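Local coordinates for regulator of Ty1 transposition protein 107 (Saccharomyces cerevisiae, PDB 3T7K) that binds phosphorylated histone H2A through its C-terminal tandem BRCT repeats during DNA damage repair, at residues C[92-97]-C[114-119]. Sequence-based numbering, arbitrary orientation.
Sequences IIDLLK and FDYEIN
Asp94 and Tyr116 meet through a single hydrogen bond that ties helix 90-99 of the first BRCT domain to the loop leading on toward helix 123-128. The phenol is the donor: Tyr116 OH lies 2.6 Å from Asp94 OD2, and the oxygen receives it through its anti lone pair, on the side facing away from OD1. Asp94 OD2 sits at the ring edge, close to the ring plane, and comes within 3.1 Å of Tyr116 CE1, so the carboxylate leans toward one side of the phenol rather than straight beyond it. The planes of carboxylate and ring are 63° apart and OD2 lies at the ring edge, so the groups do not stack face to face; beyond the bond, Asp94 CB and CG each approach Tyr116 OH to 3.4 Å.

Both CB atoms point toward the opposing segment. In Tyr116, CG stands anti to the carbonyl carbon (chi1 -55°), and from there the ring reaches toward the helix, with OH leading. Asp115 CB lies over one face of the Tyr116 ring, 3.8 Å above its plane and offset toward the rim, and Ile111 also touches the tyrosine. Further out, backbone hydrogen bonds join Tyr116 to Lys88 and Ile118 to Ala86, anchoring the loop beside edge strand 85-87 of the parallel sheet. A phenylalanine at Tyr116 would probably leave the Asp94 carboxylate without its phenolic donor and freer to turn. On the helix side, the turn carrying Asp94 is held by ordinary backbone bonds, among them Leu96 N to Ile92 O at 2.9 Å.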
loop_
_atom_site.group_PDB
_atom_site.type_symbol
_atom_site.label_atom_id
_atom_site.label_comp_id
_atom_site.label_asym_id
_atom_site.label_seq_id
_atom_site.Cartn_x
_atom_site.Cartn_y
_atom_site.Cartn_z
ATOM N N ILE C 92 -24.999 1.063 8.679
ATOM C CA ILE C 92 -24.953 -0.278 9.236
ATOM C C ILE C 92 -26.308 -0.662 9.831
ATOM O O ILE C 92 -26.742 -1.819 9.764
ATOM C CB ILE C 92 -23.877 -0.384 10.326
ATOM C CG1 ILE C 92 -22.499 -0.083 9.748
ATOM C CG2 ILE C 92 -23.885 -1.760 10.949
ATOM C CD1 ILE C 92 -21.947 -1.199 8.911
ATOM N N ILE C 93 -26.983 0.319 10.413
ATOM C CA ILE C 93 -28.269 0.050 11.041
ATOM C C ILE C 93 -29.291 -0.330 9.969
ATOM O O ILE C 93 -29.900 -1.390 10.035
ATOM C CB ILE C 93 -28.756 1.246 11.897
ATOM C CG1 ILE C 93 -27.880 1.403 13.145
ATOM C CG2 ILE C 93 -30.198 1.050 12.330
ATOM C CD1 ILE C 93 -28.285 2.570 14.019
ATOM N N ASP C 94 -29.469 0.536 8.979
ATOM C CA ASP C 94 -30.394 0.259 7.884
ATOM C C ASP C 94 -30.055 -1.040 7.176
ATOM O O ASP C 94 -30.945 -1.796 6.781
ATOM C CB ASP C 94 -30.391 1.402 6.880
ATOM C CG ASP C 94 -31.011 2.655 7.442
ATOM O OD1 ASP C 94 -31.568 2.568 8.559
ATOM O OD2 ASP C 94 -30.955 3.711 6.768
ATOM N N LEU C 95 -28.758 -1.284 7.030
ATOM C CA LEU C 95 -28.258 -2.476 6.372
ATOM C C LEU C 95 -28.730 -3.725 7.091
ATOM O O LEU C 95 -29.370 -4.603 6.494
ATOM C CB LEU C 95 -26.735 -2.444 6.314
ATOM C CG LEU C 95 -26.067 -3.588 5.565
ATOM C CD1 LEU C 95 -26.799 -3.880 4.253
ATOM C CD2 LEU C 95 -24.605 -3.254 5.320
ATOM N N LEU C 96 -28.408 -3.815 8.374
ATOM C CA LEU C 96 -28.817 -4.975 9.165
ATOM C C LEU C 96 -30.340 -5.118 9.275
ATOM O O LEU C 96 -30.860 -6.226 9.257
ATOM C CB LEU C 96 -28.147 -4.967 10.539
ATOM C CG LEU C 96 -26.636 -5.229 10.511
ATOM C CD1 LEU C 96 -26.022 -5.107 11.895
ATOM C CD2 LEU C 96 -26.331 -6.586 9.909
ATOM N N LYS C 97 -31.051 -4.000 9.370
ATOM C CA LYS C 97 -32.512 -4.017 9.381
ATOM C C LYS C 97 -33.035 -4.774 8.160
ATOM O O LYS C 97 -33.804 -5.733 8.280
ATOM C CB LYS C 97 -33.051 -2.582 9.383
ATOM C CG LYS C 97 -34.569 -2.435 9.485
ATOM C CD LYS C 97 -34.936 -1.001 9.889
ATOM C CE LYS C 97 -36.340 -0.604 9.438
ATOM N NZ LYS C 97 -37.419 -1.222 10.257
ATOM N N PHE C 114 -24.402 6.424 -0.330
ATOM C CA PHE C 114 -24.488 7.844 -0.644
ATOM C C PHE C 114 -25.488 8.567 0.237
ATOM O O PHE C 114 -25.427 9.782 0.384
ATOM C CB PHE C 114 -24.866 8.048 -2.111
ATOM C CG PHE C 114 -23.960 7.342 -3.066
ATOM C CD1 PHE C 114 -22.690 7.831 -3.317
ATOM C CD2 PHE C 114 -24.370 6.186 -3.704
ATOM C CE1 PHE C 114 -21.844 7.180 -4.191
ATOM C CE2 PHE C 114 -23.528 5.526 -4.589
ATOM C CZ PHE C 114 -22.269 6.017 -4.829
ATOM N N ASP C 115 -26.416 7.820 0.817
ATOM C CA ASP C 115 -27.465 8.444 1.602
ATOM C C ASP C 115 -27.079 8.649 3.059
ATOM O O ASP C 115 -27.946 8.900 3.888
ATOM C CB ASP C 115 -28.738 7.608 1.528
ATOM C CG ASP C 115 -29.337 7.600 0.147
ATOM O OD1 ASP C 115 -30.257 6.786 -0.117
ATOM O OD2 ASP C 115 -28.873 8.418 -0.669
ATOM N N TYR C 116 -25.791 8.546 3.376
ATOM C CA TYR C 116 -25.381 8.539 4.778
ATOM C C TYR C 116 -24.102 9.308 5.086
ATOM O O TYR C 116 -23.354 8.919 5.983
ATOM C CB TYR C 116 -25.194 7.107 5.261
ATOM C CG TYR C 116 -26.395 6.222 5.063
ATOM C CD1 TYR C 116 -27.416 6.178 6.010
ATOM C CD2 TYR C 116 -26.510 5.422 3.936
ATOM C CE1 TYR C 116 -28.523 5.357 5.830
ATOM C CE2 TYR C 116 -27.605 4.596 3.749
ATOM C CZ TYR C 116 -28.611 4.566 4.696
ATOM O OH TYR C 116 -29.706 3.740 4.511
ATOM N N GLU C 117 -23.842 10.385 4.361
ATOM C CA GLU C 117 -22.626 11.143 4.610
ATOM C C GLU C 117 -22.670 11.888 5.940
ATOM O O GLU C 117 -23.689 12.473 6.320
ATOM C CB GLU C 117 -22.336 12.113 3.470
ATOM C CG GLU C 117 -21.888 11.425 2.184
ATOM C CD GLU C 117 -20.607 10.623 2.358
ATOM O OE1 GLU C 117 -19.540 11.234 2.603
ATOM O OE2 GLU C 117 -20.663 9.381 2.239
ATOM N N ILE C 118 -21.551 11.842 6.650
ATOM C CA ILE C 118 -21.361 12.669 7.827
ATOM C C ILE C 118 -21.387 14.119 7.380
ATOM O O ILE C 118 -20.570 14.535 6.552
ATOM C CB ILE C 118 -20.013 12.387 8.474
ATOM C CG1 ILE C 118 -19.969 10.951 8.993
ATOM C CG2 ILE C 118 -19.737 13.396 9.596
ATOM C CD1 ILE C 118 -18.657 10.576 9.612
ATOM N N ASN C 119 -22.331 14.887 7.918
ATOM C CA ASN C 119 -22.527 16.262 7.485
ATOM C C ASN C 119 -21.345 17.155 7.852
ATOM O O ASN C 119 -21.000 17.293 9.024
ATOM C CB ASN C 119 -23.848 16.814 8.026
ATOM O OD1 ASN C 119 -25.893 15.566 8.102
ATOM N ND2 ASN C 119 -25.146 16.197 6.073
#